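Local atomic coordinates of putative ABC transporter, periplasmic binding protein, amino acid (Neisseria gonorrhoeae, PDB entry 2YLN), a protein that binds L-cystine as the solute receptor of an amino acid ABC transporter, and probably delivers it to the membrane-bound part of that transporter. Residues 61-66 with 98-103. The protein carries 1 engineered substitution. Residues are numbered along the deposited sequence; the frame is centred on the assembly and turned at random.
With CYS (cysteine), chain C.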
ATOM      1  N   VAL A  61       6.590 -10.477  -7.270  1.00  4.95           N
ATOM      2  CA  VAL A  61       6.122  -9.407  -6.405  1.00  4.68           C
ATOM      3  C   VAL A  61       4.634  -9.248  -6.547  1.00  4.54           C
ATOM      4  O   VAL A  61       4.160  -8.939  -7.647  1.00  6.00           O
ATOM      5  CB  VAL A  61       6.848  -8.089  -6.671  1.00  5.22           C
ATOM      6  CG1 VAL A  61       6.322  -6.968  -5.775  1.00  6.19           C
ATOM      7  CG2 VAL A  61       8.345  -8.278  -6.547  1.00  8.27           C
ATOM      8  N   GLY A  62       3.885  -9.369  -5.470  1.00  4.43           N
ATOM      9  CA  GLY A  62       2.483  -9.070  -5.480  1.00  4.40           C
ATOM     10  C   GLY A  62       2.222  -7.567  -5.330  1.00  3.68           C
ATOM     11  O   GLY A  62       2.836  -6.887  -4.510  1.00  4.20           O
ATOM     12  N   THR A  63       1.304  -7.084  -6.169  1.00  4.10           N
ATOM     13  CA  THR A  63       0.899  -5.681  -6.149  1.00  4.16           C
ATOM     14  C   THR A  63      -0.445  -5.570  -6.813  1.00  3.86           C
ATOM     15  O   THR A  63      -0.813  -6.433  -7.611  1.00  4.75           O
ATOM     16  CB  THR A  63       2.012  -4.816  -6.856  1.00  4.73           C
ATOM     17  OG1 THR A  63       1.867  -3.439  -6.493  1.00  4.76           O
ATOM     18  CG2 THR A  63       1.963  -4.913  -8.341  1.00  5.65           C
ATOM     19  N   GLU A  64      -1.204  -4.542  -6.525  1.00  4.24           N
ATOM     20  CA  GLU A  64      -2.574  -4.426  -7.066  1.00  4.17           C
ATOM     21  C   GLU A  64      -2.638  -4.022  -8.497  1.00  4.28           C
ATOM     22  O   GLU A  64      -3.434  -4.563  -9.263  1.00  5.26           O
ATOM     23  CB  GLU A  64      -3.424  -3.452  -6.251  1.00  4.10           C
ATOM     24  CG  GLU A  64      -3.803  -3.914  -4.835  1.00  4.45           C
ATOM     25  CD  GLU A  64      -4.604  -2.866  -4.125  1.00  4.63           C
ATOM     26  OE1 GLU A  64      -3.959  -1.955  -3.558  1.00  4.54           O
ATOM     27  OE2 GLU A  64      -5.840  -2.857  -4.223  1.00  6.22           O
ATOM     28  N   GLY A  65      -1.915  -2.958  -8.874  1.00  4.54           N
ATOM     29  CA  GLY A  65      -2.039  -2.399 -10.204  1.00  5.35           C
ATOM     30  C   GLY A  65      -3.276  -1.535 -10.402  1.00  5.35           C
ATOM     31  O   GLY A  65      -3.494  -1.085 -11.527  1.00  7.23           O
ATOM     32  N   THR A  66      -4.024  -1.259  -9.343  1.00  4.73           N
ATOM     33  CA  THR A  66      -5.303  -0.550  -9.389  1.00  5.49           C
ATOM     34  C   THR A  66      -5.394   0.499  -8.291  1.00  5.31           C
ATOM     35  O   THR A  66      -6.492   0.866  -7.827  1.00  6.79           O
ATOM     36  CB  THR A  66      -6.436  -1.530  -9.284  1.00  5.56           C
ATOM     37  OG1 THR A  66      -6.310  -2.231  -8.044  1.00  6.27           O
ATOM     38  CG2 THR A  66      -6.458  -2.545 -10.425  1.00  7.96           C
ATOM     39  N   VAL A  98      12.615  -9.227 -12.002  1.00  8.61           N
ATOM     40  CA  VAL A  98      11.372  -9.066 -11.247  1.00  7.53           C
ATOM     41  C   VAL A  98      10.176  -9.258 -12.090  1.00  6.67           C
ATOM     42  O   VAL A  98      10.109  -8.751 -13.214  1.00  9.30           O
ATOM     43  CB  VAL A  98      11.360  -7.750 -10.491  1.00 10.14           C
ATOM     44  CG1 VAL A  98      11.391  -6.544 -11.377  1.00 12.91           C
ATOM     45  CG2 VAL A  98      10.259  -7.647  -9.550  1.00 12.22           C
ATOM     46  N   GLU A  99       9.180  -9.952 -11.556  1.00  6.17           N
ATOM     47  CA  GLU A  99       7.875 -10.163 -12.200  1.00  6.12           C
ATOM     48  C   GLU A  99       6.784  -9.694 -11.204  1.00  5.66           C
ATOM     49  O   GLU A  99       6.795 -10.152 -10.070  1.00  7.97           O
ATOM     50  CB  GLU A  99       7.664 -11.598 -12.557  1.00  6.63           C
ATOM     51  CG  GLU A  99       8.565 -12.103 -13.678  1.00  9.58           C
ATOM     52  CD  GLU A  99       8.246 -11.522 -14.963  1.00 14.98           C
ATOM     53  OE1 GLU A  99       7.100 -11.474 -15.331  1.00 22.52           O
ATOM     54  OE2 GLU A  99       9.211 -11.304 -15.740  1.00 21.23           O
ATOM     55  N   PHE A 100       5.884  -8.852 -11.666  1.00  5.21           N
ATOM     56  CA  PHE A 100       4.777  -8.401 -10.848  1.00  5.20           C
ATOM     57  C   PHE A 100       3.537  -9.226 -11.129  1.00  6.10           C
ATOM     58  O   PHE A 100       3.149  -9.430 -12.283  1.00  8.45           O
ATOM     59  CB  PHE A 100       4.492  -6.930 -11.140  1.00  5.99           C
ATOM     60  CG  PHE A 100       5.580  -6.022 -10.691  1.00  6.14           C
ATOM     61  CD1 PHE A 100       5.704  -5.604  -9.384  1.00  5.75           C
ATOM     62  CD2 PHE A 100       6.544  -5.553 -11.588  1.00  7.40           C
ATOM     63  CE1 PHE A 100       6.698  -4.752  -8.973  1.00  6.77           C
ATOM     64  CE2 PHE A 100       7.599  -4.754 -11.192  1.00  8.26           C
ATOM     65  CZ  PHE A 100       7.670  -4.324  -9.878  1.00  7.46           C
ATOM     66  N   LYS A 101       2.922  -9.720 -10.073  0.50  5.79           N
ATOM     67  CA  LYS A 101       1.738 -10.592 -10.088  0.50  5.78           C
ATOM     68  C   LYS A 101       0.552  -9.744  -9.583  0.50  5.67           C
ATOM     69  O   LYS A 101       0.391  -9.572  -8.371  0.50  5.65           O
ATOM     70  CB  LYS A 101       2.001 -11.834  -9.202  0.50  7.18           C
ATOM     71  CG  LYS A 101       2.966 -12.809  -9.928  0.50  9.30           C
ATOM     72  CD  LYS A 101       2.998 -14.201  -9.357  0.50  8.95           C
ATOM     73  CE  LYS A 101       1.634 -15.037  -9.582  0.50 12.26           C
ATOM     74  NZ  LYS A 101       1.204 -15.465 -10.988  0.50 13.50           N
ATOM     75  N   GLU A 102      -0.224  -9.196 -10.516  1.00  6.07           N
ATOM     76  CA  GLU A 102      -1.267  -8.303 -10.112  1.00  6.20           C
ATOM     77  C   GLU A 102      -2.351  -9.096  -9.392  1.00  5.93           C
ATOM     78  O   GLU A 102      -2.823 -10.141  -9.851  1.00  8.61           O
ATOM     79  CB  GLU A 102      -1.808  -7.478 -11.270  1.00  8.03           C
ATOM     80  CG  GLU A 102      -0.711  -6.575 -11.825  1.00 11.15           C
ATOM     81  CD  GLU A 102      -1.087  -5.661 -12.929  1.00 14.26           C
ATOM     82  OE1 GLU A 102      -2.088  -5.028 -12.878  1.00 20.72           O
ATOM     83  OE2 GLU A 102      -0.302  -5.567 -13.870  1.00 20.91           O
ATOM     84  N   THR A 103      -2.746  -8.571  -8.244  1.00  5.23           N
ATOM     85  CA  THR A 103      -3.537  -9.332  -7.263  1.00  5.18           C
ATOM     86  C   THR A 103      -4.561  -8.447  -6.598  1.00  5.24           C
ATOM     87  O   THR A 103      -4.207  -7.340  -6.155  1.00  5.68           O
ATOM     88  CB  THR A 103      -2.611  -9.986  -6.261  1.00  5.23           C
ATOM     89  OG1 THR A 103      -1.677 -10.834  -6.951  1.00  6.09           O
ATOM     90  CG2 THR A 103      -3.336 -10.804  -5.216  1.00  6.74           C
TER
HETATM   91  N   CYS C 600      -5.753  -0.210  -2.433  0.80  4.38           N
HETATM   92  CA  CYS C 600      -6.606  -1.030  -1.539  0.80  3.93           C
HETATM   93  C   CYS C 600      -7.636  -0.093  -0.884  0.80  5.08           C
HETATM   94  O   CYS C 600      -7.615   1.119  -1.224  0.80  4.72           O
HETATM   95  CB  CYS C 600      -5.765  -1.693  -0.481  0.80  4.87           C
HETATM   96  SG  CYS C 600      -4.976  -0.448   0.630  0.80  5.50           S
HETATM   97  OXT CYS C 600      -8.393  -0.622  -0.094  0.80  7.44           O
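Val61 and Thr63 pair in parallel with Phe100 and Glu102. The two strands, 58-63 and 97-102, belong to one lobe of a family 3 periplasmic solute-binding protein. The connection between them runs through a small antiparallel sheet and then helix 82-94, a beta-alpha-beta crossover, and the helix covers the face that carries Val61 and Phe100.

Four backbone hydrogen bonds cross the pair. Val61 N gives to Glu99 O at 2.8 Å, and Val61 O accepts from Lys101 N with a nearly straight N-H (173°). The bond from Thr63 N to Lys101 O is weak, at 3.4 Å. Lys101 O has a second donor, Thr103 OG1, which lies above its carbonyl plane at 2.8 Å. Thr63 O takes Thr103 N at 3.0 Å and also receives a CA-H from Glu102.

On the helix-facing side, Val61 and Phe100 lie side by side. CG1 of Val61 is anti to the backbone N (chi1 179°) and meets CD1 and CE1 of the ring. CG2 of Val61 turns to CG2 of Val98, which also sits over one ring face, toward the rim. CG2 of Thr63 touches CD1 of Phe100 at 3.9 Å. OG1 of Thr63 is hydrogen-bonded to Thr71 OG1 and Ala121 O, and OE1 of Glu102 to His73 NE2.

Past the strand, Glu64 reaches the ligand pocket. Its N is held by Asn122 OD1, and its CG packs on Thr103 O. Its extended chain brings OE1 to the bound cysteine, whose N gives it a 2.7 Å hydrogen bond and a weak one to OE2.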